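PDB 3HJ9: oxidoreductase from Ralstonia eutropha, which binds flavin mononucleotide and probably acts as an oxidoreductase of the nitroreductase family. Local coordinates for residues Glu26-Ser38 with Leu60-Ala72. Residues are numbered along the deposited sequence; the frame is centred on the assembly and turned at random. Where two conformers were deposited one is given.
Sequences ERVITLPEPDRTS and LPLKQLSELLWAA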
loop_
_atom_site.group_PDB
_atom_site.type_symbol
_atom_site.label_atom_id
_atom_site.label_comp_id
_atom_site.label_asym_id
_atom_site.label_seq_id
_atom_site.Cartn_x
_atom_site.Cartn_y
_atom_site.Cartn_z
ATOM N N GLU A 26 30.650 0.823 -4.291
ATOM C CA GLU A 26 30.762 -0.351 -5.174
ATOM C C GLU A 26 29.679 -0.365 -6.252
ATOM O O GLU A 26 28.566 0.114 -6.031
ATOM C CB GLU A 26 30.723 -1.653 -4.368
ATOM C CG GLU A 26 31.819 -1.799 -3.290
ATOM C CD GLU A 26 33.262 -1.793 -3.827
ATOM O OE1 GLU A 26 33.503 -2.126 -5.019
ATOM O OE2 GLU A 26 34.188 -1.468 -3.037
ATOM N N ARG A 27 30.035 -0.878 -7.425
ATOM C CA ARG A 27 29.142 -0.912 -8.587
ATOM C C ARG A 27 27.900 -1.796 -8.359
ATOM O O ARG A 27 26.796 -1.433 -8.771
ATOM C CB ARG A 27 29.924 -1.341 -9.847
ATOM C CG ARG A 27 29.126 -1.191 -11.111
ATOM C CD ARG A 27 29.977 -1.256 -12.365
ATOM N NE ARG A 27 29.097 -1.124 -13.524
ATOM C CZ ARG A 27 28.327 -2.104 -14.026
ATOM N NH1 ARG A 27 28.322 -3.344 -13.503
ATOM N NH2 ARG A 27 27.550 -1.846 -15.084
ATOM N N VAL A 28 28.107 -2.936 -7.694
ATOM C CA VAL A 28 27.049 -3.875 -7.361
ATOM C C VAL A 28 27.205 -4.348 -5.924
ATOM O O VAL A 28 28.310 -4.668 -5.512
ATOM C CB VAL A 28 27.084 -5.128 -8.275
ATOM C CG1 VAL A 28 25.997 -6.129 -7.889
ATOM C CG2 VAL A 28 26.948 -4.736 -9.720
ATOM N N ILE A 29 26.111 -4.356 -5.159
ATOM C CA ILE A 29 26.095 -4.960 -3.827
ATOM C C ILE A 29 25.194 -6.205 -3.951
ATOM O O ILE A 29 24.019 -6.073 -4.288
ATOM C CB ILE A 29 25.582 -4.030 -2.722
ATOM C CG1 ILE A 29 26.449 -2.768 -2.617
ATOM C CG2 ILE A 29 25.597 -4.763 -1.369
ATOM C CD1 ILE A 29 25.911 -1.729 -1.651
ATOM N N THR A 30 25.782 -7.397 -3.759
ATOM C CA THR A 30 25.024 -8.652 -3.795
ATOM C C THR A 30 24.394 -8.819 -2.415
ATOM O O THR A 30 25.010 -8.510 -1.391
ATOM C CB THR A 30 25.898 -9.857 -4.159
ATOM O OG1 THR A 30 27.041 -9.878 -3.303
ATOM C CG2 THR A 30 26.358 -9.763 -5.616
ATOM N N LEU A 31 23.159 -9.275 -2.388
ATOM C CA LEU A 31 22.402 -9.446 -1.158
ATOM C C LEU A 31 22.204 -10.941 -0.888
ATOM O O LEU A 31 22.010 -11.715 -1.833
ATOM C CB LEU A 31 21.044 -8.778 -1.319
ATOM C CG LEU A 31 21.036 -7.279 -1.617
ATOM C CD1 LEU A 31 19.671 -6.858 -2.073
ATOM C CD2 LEU A 31 21.480 -6.467 -0.368
ATOM N N PRO A 32 22.212 -11.351 0.401
ATOM C CA PRO A 32 21.989 -12.772 0.699
ATOM C C PRO A 32 20.541 -13.172 0.467
ATOM O O PRO A 32 19.651 -12.295 0.430
ATOM C CB PRO A 32 22.382 -12.878 2.180
ATOM C CG PRO A 32 22.103 -11.536 2.720
ATOM C CD PRO A 32 22.499 -10.593 1.635
ATOM N N GLU A 33 20.310 -14.470 0.275
ATOM C CA GLU A 33 18.953 -14.973 0.030
ATOM C C GLU A 33 18.044 -14.654 1.202
ATOM O O GLU A 33 18.438 -14.872 2.328
ATOM C CB GLU A 33 18.902 -16.498 -0.198
ATOM C CG GLU A 33 19.300 -16.907 -1.578
ATOM C CD GLU A 33 18.894 -18.336 -1.911
ATOM O OE1 GLU A 33 19.353 -19.274 -1.188
ATOM O OE2 GLU A 33 18.129 -18.503 -2.914
ATOM N N PRO A 34 16.830 -14.146 0.941
ATOM C CA PRO A 34 15.913 -13.851 2.044
ATOM C C PRO A 34 15.304 -15.129 2.705
ATOM O O PRO A 34 15.170 -16.151 2.018
ATOM C CB PRO A 34 14.842 -12.991 1.362
ATOM C CG PRO A 34 14.794 -13.495 -0.026
ATOM C CD PRO A 34 16.205 -13.903 -0.371
ATOM N N ASP A 35 15.021 -15.064 4.022
ATOM C CA ASP A 35 14.401 -16.197 4.747
ATOM C C ASP A 35 12.936 -16.332 4.305
ATOM O O ASP A 35 12.298 -15.376 3.926
ATOM C CB ASP A 35 14.488 -16.050 6.284
ATOM C CG ASP A 35 14.175 -17.362 7.026
ATOM O OD1 ASP A 35 13.548 -17.339 8.103
ATOM O OD2 ASP A 35 14.530 -18.433 6.509
ATOM N N ARG A 36 12.420 -17.540 4.387
ATOM C CA ARG A 36 11.059 -17.863 3.935
ATOM C C ARG A 36 10.087 -18.362 4.993
ATOM O O ARG A 36 8.896 -18.058 4.926
ATOM C CB ARG A 36 11.124 -18.820 2.692
ATOM C CG ARG A 36 12.537 -19.389 2.310
ATOM C CD ARG A 36 12.510 -20.301 1.076
ATOM N NE ARG A 36 12.387 -19.681 -0.257
ATOM C CZ ARG A 36 12.356 -20.374 -1.408
ATOM N NH1 ARG A 36 12.437 -21.716 -1.425
ATOM N NH2 ARG A 36 12.239 -19.728 -2.568
ATOM N N THR A 37 10.589 -19.143 5.937
ATOM C CA THR A 37 9.762 -19.663 6.997
ATOM C C THR A 37 9.555 -18.589 8.077
ATOM O O THR A 37 8.605 -17.814 8.000
ATOM C CB THR A 37 10.351 -20.970 7.603
ATOM O OG1 THR A 37 11.723 -20.751 7.955
ATOM C CG2 THR A 37 10.255 -22.129 6.611
ATOM N N SER A 38 10.530 -18.469 8.976
ATOM C CA SER A 38 10.362 -17.746 10.233
ATOM C C SER A 38 10.233 -16.200 10.227
ATOM O O SER A 38 10.473 -15.529 9.230
ATOM C CB SER A 38 11.466 -18.187 11.208
ATOM O OG SER A 38 11.054 -17.972 12.542
ATOM N N LEU A 60 21.753 -0.844 8.880
ATOM C CA LEU A 60 21.082 -2.142 8.957
ATOM C C LEU A 60 22.139 -3.194 8.563
ATOM O O LEU A 60 22.953 -2.940 7.654
ATOM C CB LEU A 60 19.885 -2.244 8.000
ATOM C CG LEU A 60 18.554 -1.573 8.354
ATOM C CD1 LEU A 60 18.708 -0.125 8.650
ATOM C CD2 LEU A 60 17.559 -1.777 7.240
ATOM N N PRO A 61 22.148 -4.365 9.237
ATOM C CA PRO A 61 23.032 -5.425 8.748
ATOM C C PRO A 61 22.563 -5.861 7.362
ATOM O O PRO A 61 21.381 -5.661 7.001
ATOM C CB PRO A 61 22.878 -6.556 9.776
ATOM C CG PRO A 61 21.744 -6.177 10.664
ATOM C CD PRO A 61 21.436 -4.738 10.470
ATOM N N LEU A 62 23.471 -6.453 6.600
ATOM C CA LEU A 62 23.179 -6.872 5.228
ATOM C C LEU A 62 21.946 -7.780 5.135
ATOM O O LEU A 62 21.166 -7.645 4.192
ATOM C CB LEU A 62 24.405 -7.542 4.590
ATOM C CG LEU A 62 24.409 -7.738 3.077
ATOM C CD1 LEU A 62 24.373 -6.400 2.336
ATOM C CD2 LEU A 62 25.667 -8.528 2.714
ATOM N N LYS A 63 21.763 -8.667 6.119
ATOM C CA LYS A 63 20.582 -9.555 6.180
ATOM C C LYS A 63 19.278 -8.758 6.217
ATOM O O LYS A 63 18.324 -9.115 5.533
ATOM C CB LYS A 63 20.640 -10.492 7.406
ATOM C CG LYS A 63 19.506 -11.579 7.496
ATOM C CD LYS A 63 19.650 -12.431 8.783
ATOM C CE LYS A 63 18.543 -13.489 8.972
ATOM N NZ LYS A 63 17.162 -12.926 9.000
ATOM N N GLN A 64 19.246 -7.693 7.020
ATOM C CA GLN A 64 18.073 -6.851 7.139
ATOM C C GLN A 64 17.864 -6.008 5.898
ATOM O O GLN A 64 16.731 -5.884 5.451
ATOM C CB GLN A 64 18.079 -5.978 8.385
ATOM C CG GLN A 64 17.778 -6.738 9.668
ATOM C CD GLN A 64 17.564 -5.815 10.863
ATOM O OE1 GLN A 64 17.930 -4.631 10.829
ATOM N NE2 GLN A 64 16.987 -6.361 11.940
ATOM N N LEU A 65 18.931 -5.423 5.339
ATOM C CA LEU A 65 18.776 -4.671 4.076
ATOM C C LEU A 65 18.155 -5.573 2.996
ATOM O O LEU A 65 17.234 -5.172 2.285
ATOM C CB LEU A 65 20.112 -4.130 3.602
ATOM C CG LEU A 65 20.163 -3.270 2.336
ATOM C CD1 LEU A 65 19.221 -2.058 2.434
ATOM C CD2 LEU A 65 21.643 -2.866 2.088
ATOM N N SER A 66 18.640 -6.806 2.928
ATOM C CA SER A 66 18.161 -7.797 1.966
ATOM C C SER A 66 16.688 -8.114 2.118
ATOM O O SER A 66 15.934 -8.043 1.147
ATOM C CB SER A 66 18.973 -9.086 2.099
ATOM O OG SER A 66 18.412 -10.147 1.348
ATOM N N GLU A 67 16.289 -8.474 3.335
ATOM C CA GLU A 67 14.898 -8.824 3.619
ATOM C C GLU A 67 13.910 -7.655 3.408
ATOM O O GLU A 67 12.832 -7.859 2.886
ATOM C CB GLU A 67 14.770 -9.467 5.006
ATOM C CG GLU A 67 15.463 -10.825 5.089
ATOM C CD GLU A 67 15.378 -11.475 6.446
ATOM O OE1 GLU A 67 15.093 -10.771 7.442
ATOM O OE2 GLU A 67 15.586 -12.705 6.513
ATOM N N LEU A 68 14.324 -6.450 3.767
ATOM C CA LEU A 68 13.547 -5.208 3.574
ATOM C C LEU A 68 13.264 -4.972 2.092
ATOM O O LEU A 68 12.089 -4.734 1.681
ATOM C CB LEU A 68 14.342 -3.992 4.115
ATOM C CG LEU A 68 13.823 -2.578 3.835
ATOM C CD1 LEU A 68 12.438 -2.360 4.514
ATOM C CD2 LEU A 68 14.874 -1.521 4.259
ATOM N N LEU A 69 14.342 -5.014 1.303
ATOM C CA LEU A 69 14.238 -4.831 -0.138
ATOM C C LEU A 69 13.363 -5.926 -0.761
ATOM O O LEU A 69 12.528 -5.605 -1.558
ATOM C CB LEU A 69 15.613 -4.726 -0.821
ATOM C CG LEU A 69 16.353 -3.415 -0.513
ATOM C CD1 LEU A 69 17.776 -3.520 -0.971
ATOM C CD2 LEU A 69 15.680 -2.204 -1.163
ATOM N N TRP A 70 13.563 -7.186 -0.364
ATOM C CA TRP A 70 12.732 -8.295 -0.851
ATOM C C TRP A 70 11.242 -8.112 -0.447
ATOM O O TRP A 70 10.339 -8.365 -1.272
ATOM C CB TRP A 70 13.275 -9.632 -0.376
ATOM C CG TRP A 70 12.476 -10.754 -0.893
ATOM C CD1 TRP A 70 12.583 -11.353 -2.108
ATOM C CD2 TRP A 70 11.413 -11.395 -0.212
ATOM N NE1 TRP A 70 11.631 -12.334 -2.237
ATOM C CE2 TRP A 70 10.893 -12.380 -1.083
ATOM C CE3 TRP A 70 10.838 -11.227 1.057
ATOM C CZ2 TRP A 70 9.836 -13.213 -0.725
ATOM C CZ3 TRP A 70 9.778 -12.065 1.425
ATOM C CH2 TRP A 70 9.299 -13.053 0.538
ATOM N N ALA A 71 11.006 -7.739 0.817
ATOM C CA ALA A 71 9.663 -7.465 1.323
ATOM C C ALA A 71 9.010 -6.411 0.419
ATOM O O ALA A 71 7.941 -6.678 -0.163
ATOM C CB ALA A 71 9.680 -7.011 2.810
ATOM N N ALA A 72 9.719 -5.305 0.180
ATOM C CA ALA A 72 9.170 -4.195 -0.645
ATOM C C ALA A 72 8.985 -4.504 -2.131
ATOM O O ALA A 72 7.906 -4.212 -2.700
ATOM C CB ALA A 72 10.012 -2.921 -0.478
#
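Leu31 packs against Ser66, Leu62 and Leu69 of helix 62-72. Its CB rests 4.0 Å from both CB and OG of Ser66. With CG anti to the carbonyl carbon (chi1 -60°), the branch reaches the helix. CD1 meets CD1 of Leu69 at 4.0 Å, the two side chains crossing at about a right angle. CD2 turns to CD1 of Leu62. Pro32 CD touches Leu62 at CG (3.7 Å) and at CD2.

Ser66 OG donates a 2.6 Å hydrogen bond to Pro32 O; the donor is tilted 19° from the carbonyl plane. His112 also bonds to this hydroxyl, so the buried OG has two partners. Pro34 CG sits over one face of the Trp70 indole, 3.8 Å from the centroid of the five-membered ring, a CH-pi contact. Glu67 OE2 forms a salt bridge with Lys63 NZ (3.0 Å) and accepts a weak hydrogen bond from Asp35 N, while OE1 is taken by Tyr174.

Trp70 NE1 bonds to Val75 O, and Trp47 of the second subunit packs on Pro34 and meets the Trp70 ring. The arrangement is that of an extended segment with prolines at 32 and 34, leaving strand 28-30, outermost in this chain's antiparallel sheet, and laid across a helix of an FMN-binding nitroreductase-family fold at the dimer interface.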